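Local coordinates for peptide ABC transporter, peptide-binding protein (PDB 3O6P) that is a fragment from the C-terminal half of a probable peptide-binding protein of an ABC transporter, thought to capture peptides for uptake across the membrane, at residues F167-N175 against F187-S195. Numbering follows the deposited sequence. Where two conformers were deposited one is given.
Sequences FLDLFASDN and FDKFVKAAS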
loop_
_atom_site.group_PDB
_atom_site.type_symbol
_atom_site.label_atom_id
_atom_site.label_comp_id
_atom_site.label_asym_id
_atom_site.label_seq_id
_atom_site.Cartn_x
_atom_site.Cartn_y
_atom_site.Cartn_z
ATOM N N PHE A 167 -3.334 -11.222 2.842
ATOM C CA PHE A 167 -2.790 -9.894 2.544
ATOM C C PHE A 167 -2.261 -9.188 3.781
ATOM O O PHE A 167 -1.185 -8.579 3.752
ATOM C CB PHE A 167 -3.870 -9.033 1.894
ATOM C CG PHE A 167 -4.227 -9.493 0.515
ATOM C CD1 PHE A 167 -3.650 -8.879 -0.609
ATOM C CD2 PHE A 167 -5.113 -10.574 0.329
ATOM C CE1 PHE A 167 -3.949 -9.327 -1.879
ATOM C CE2 PHE A 167 -5.438 -11.008 -0.948
ATOM C CZ PHE A 167 -4.834 -10.388 -2.061
ATOM N N LEU A 168 -3.032 -9.259 4.865
ATOM C CA LEU A 168 -2.711 -8.481 6.046
ATOM C C LEU A 168 -1.423 -8.987 6.720
ATOM O O LEU A 168 -0.617 -8.182 7.187
ATOM C CB LEU A 168 -3.882 -8.474 7.025
ATOM C CG LEU A 168 -5.174 -7.877 6.457
ATOM C CD1 LEU A 168 -6.361 -8.293 7.343
ATOM C CD2 LEU A 168 -5.077 -6.328 6.381
ATOM N N ASP A 169 -1.210 -10.300 6.711
ATOM C CA ASP A 169 -0.020 -10.867 7.354
ATOM C C ASP A 169 1.295 -10.308 6.785
ATOM O O ASP A 169 2.307 -10.256 7.483
ATOM C CB ASP A 169 0.017 -12.403 7.229
ATOM C CG ASP A 169 -0.990 -13.106 8.136
ATOM O OD1 ASP A 169 -1.560 -12.455 9.058
ATOM O OD2 ASP A 169 -1.194 -14.337 7.922
ATOM N N LEU A 170 1.272 -9.891 5.520
ATOM C CA LEU A 170 2.464 -9.424 4.848
ATOM C C LEU A 170 3.076 -8.235 5.544
ATOM O O LEU A 170 4.283 -8.013 5.382
ATOM C CB LEU A 170 2.138 -9.009 3.403
ATOM C CG LEU A 170 1.444 -10.064 2.525
ATOM C CD1 LEU A 170 1.074 -9.427 1.170
ATOM C CD2 LEU A 170 2.298 -11.314 2.308
ATOM N N PHE A 171 2.260 -7.480 6.301
ATOM C CA PHE A 171 2.710 -6.180 6.809
ATOM C C PHE A 171 2.932 -6.163 8.306
ATOM O O PHE A 171 3.151 -5.114 8.907
ATOM C CB PHE A 171 1.830 -5.035 6.290
ATOM C CG PHE A 171 1.876 -4.929 4.806
ATOM C CD1 PHE A 171 3.008 -4.404 4.176
ATOM C CD2 PHE A 171 0.857 -5.472 4.029
ATOM C CE1 PHE A 171 3.100 -4.368 2.788
ATOM C CE2 PHE A 171 0.936 -5.461 2.637
ATOM C CZ PHE A 171 2.054 -4.895 2.005
ATOM N N ALA A 172 2.845 -7.342 8.904
ATOM C CA ALA A 172 3.332 -7.517 10.265
ATOM C C ALA A 172 4.791 -7.056 10.269
ATOM O O ALA A 172 5.524 -7.283 9.289
ATOM C CB ALA A 172 3.244 -8.986 10.682
ATOM N N SER A 173 5.220 -6.441 11.367
ATOM C CA SER A 173 6.547 -5.819 11.419
ATOM C C SER A 173 7.671 -6.813 11.184
ATOM O O SER A 173 8.733 -6.434 10.706
ATOM C CB SER A 173 6.768 -5.119 12.771
ATOM O OG SER A 173 6.782 -6.086 13.808
ATOM N N ASP A 174 7.430 -8.080 11.544
ATOM C CA ASP A 174 8.429 -9.140 11.439
ATOM C C ASP A 174 8.226 -10.094 10.249
ATOM O O ASP A 174 8.860 -11.162 10.181
ATOM C CB ASP A 174 8.495 -9.929 12.751
ATOM C CG ASP A 174 7.138 -10.494 13.196
ATOM O OD1 ASP A 174 7.121 -11.149 14.271
ATOM O OD2 ASP A 174 6.098 -10.271 12.524
ATOM N N ASN A 175 7.371 -9.714 9.296
ATOM C CA ASN A 175 7.132 -10.584 8.133
ATOM C C ASN A 175 8.162 -10.282 7.040
ATOM O O ASN A 175 8.432 -9.114 6.731
ATOM C CB ASN A 175 5.675 -10.433 7.624
ATOM C CG ASN A 175 5.277 -11.507 6.616
ATOM O OD1 ASN A 175 5.704 -11.488 5.468
ATOM N ND2 ASN A 175 4.475 -12.466 7.059
ATOM N N PHE A 187 -1.277 -2.476 14.412
ATOM C CA PHE A 187 -1.439 -3.383 13.285
ATOM C C PHE A 187 -0.959 -4.784 13.667
ATOM O O PHE A 187 -1.704 -5.785 13.474
ATOM C CB PHE A 187 -0.707 -2.898 12.045
ATOM C CG PHE A 187 -0.947 -3.778 10.844
ATOM C CD1 PHE A 187 -2.100 -3.602 10.051
ATOM C CD2 PHE A 187 -0.042 -4.792 10.516
ATOM C CE1 PHE A 187 -2.341 -4.390 8.952
ATOM C CE2 PHE A 187 -0.273 -5.617 9.403
ATOM C CZ PHE A 187 -1.430 -5.427 8.619
ATOM N N ASP A 188 0.253 -4.857 14.240
ATOM C CA ASP A 188 0.800 -6.154 14.657
ATOM C C ASP A 188 -0.160 -6.858 15.620
ATOM O O ASP A 188 -0.407 -8.082 15.499
ATOM C CB ASP A 188 2.143 -5.990 15.379
ATOM C CG ASP A 188 3.341 -5.917 14.435
ATOM O OD1 ASP A 188 3.188 -5.765 13.199
ATOM O OD2 ASP A 188 4.463 -5.992 14.970
ATOM N N LYS A 189 -0.691 -6.093 16.576
ATOM C CA LYS A 189 -1.596 -6.628 17.584
ATOM C C LYS A 189 -2.783 -7.293 16.909
ATOM O O LYS A 189 -3.107 -8.431 17.207
ATOM C CB LYS A 189 -2.081 -5.522 18.536
ATOM C CG LYS A 189 -2.916 -6.039 19.715
ATOM C CD LYS A 189 -3.586 -4.910 20.450
ATOM C CE LYS A 189 -4.888 -4.527 19.760
ATOM N NZ LYS A 189 -5.598 -3.452 20.499
ATOM N N PHE A 190 -3.425 -6.583 15.989
ATOM C CA PHE A 190 -4.620 -7.111 15.332
ATOM C C PHE A 190 -4.306 -8.322 14.432
ATOM O O PHE A 190 -5.014 -9.347 14.494
ATOM C CB PHE A 190 -5.315 -6.003 14.516
ATOM C CG PHE A 190 -5.922 -4.894 15.351
ATOM C CD1 PHE A 190 -6.824 -5.167 16.380
ATOM C CD2 PHE A 190 -5.647 -3.554 15.035
ATOM C CE1 PHE A 190 -7.413 -4.096 17.124
ATOM C CE2 PHE A 190 -6.220 -2.489 15.762
ATOM C CZ PHE A 190 -7.102 -2.769 16.814
ATOM N N VAL A 191 -3.263 -8.199 13.609
ATOM C CA VAL A 191 -3.023 -9.221 12.599
ATOM C C VAL A 191 -2.541 -10.522 13.220
ATOM O O VAL A 191 -2.869 -11.605 12.731
ATOM C CB VAL A 191 -2.121 -8.722 11.422
ATOM C CG1 VAL A 191 -0.680 -8.500 11.863
ATOM C CG2 VAL A 191 -2.178 -9.705 10.282
ATOM N N LYS A 192 -1.789 -10.418 14.312
ATOM C CA LYS A 192 -1.339 -11.593 15.041
ATOM C C LYS A 192 -2.498 -12.236 15.793
ATOM O O LYS A 192 -2.648 -13.455 15.774
ATOM C CB LYS A 192 -0.224 -11.217 16.016
ATOM C CG LYS A 192 1.035 -10.698 15.344
ATOM C CD LYS A 192 2.061 -11.791 15.146
ATOM C CE LYS A 192 3.368 -11.234 14.556
ATOM N NZ LYS A 192 4.351 -10.724 15.568
ATOM N N ALA A 193 -3.324 -11.414 16.443
ATOM C CA ALA A 193 -4.504 -11.925 17.159
ATOM C C ALA A 193 -5.371 -12.777 16.230
ATOM O O ALA A 193 -5.916 -13.800 16.658
ATOM C CB ALA A 193 -5.332 -10.788 17.785
ATOM N N ALA A 194 -5.458 -12.377 14.962
ATOM C CA ALA A 194 -6.218 -13.101 13.942
ATOM C C ALA A 194 -5.553 -14.409 13.511
ATOM O O ALA A 194 -6.234 -15.394 13.246
ATOM C CB ALA A 194 -6.454 -12.211 12.719
ATOM N N SER A 195 -4.221 -14.394 13.438
ATOM C CA SER A 195 -3.458 -15.463 12.806
ATOM C C SER A 195 -3.043 -16.478 13.814
ATOM O O SER A 195 -2.547 -17.545 13.450
ATOM C CB SER A 195 -2.207 -14.917 12.112
ATOM O OG SER A 195 -1.255 -14.442 13.062
HETATM O O HOH W 1 0.130 -12.341 11.218
HETATM O O HOH W 2 -3.943 -12.577 10.556
HETATM O O HOH W 3 3.410 -3.470 11.487
#
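The carboxylate of Asp188 clasps Ser173 with both oxygens. Asp188 OD1 accepts a hydrogen bond from the N-H of Ser173 (N to OD1 2.8 Å), while OG of Ser173 donates to the syn lone pair of Asp188 OD2 at 2.6 Å. A short acid suits this place because its two oxygens match an amide and a hydroxyl of one residue, and the pair of bonds fixes the rotation of the carboxylate. Next to it, Lys192, in one of its two conformers, bends at chi2 and chi4 to bring NZ to 3.1 Å from Asp174 OD1, a surface salt bridge probably not always made. On the buried side of these polar groups, Phe187 holds CG anti to its backbone N (chi1 -176°), which sends the flat ring into the 3-10 turn: its edge meets Leu168 O in plane, CZ at 3.2 Å, while CE2 packs on Phe171 CB. Val191, branched at CB, in one of its two conformers spreads two methyls, CG1 to Ala172 CB and CG2 to Leu168 CB at 3.9 Å. Toward the helix's C-terminal end, two waters donate to Asp169 OD1; one also donates to Val191 O, and the other bonds Ser195 OG. The arrangement is helix-to-loop packing in a solute-binding protein family 5 domain: the 3-10 segment and type I turn after helix 165-168 dock against helix 185-195.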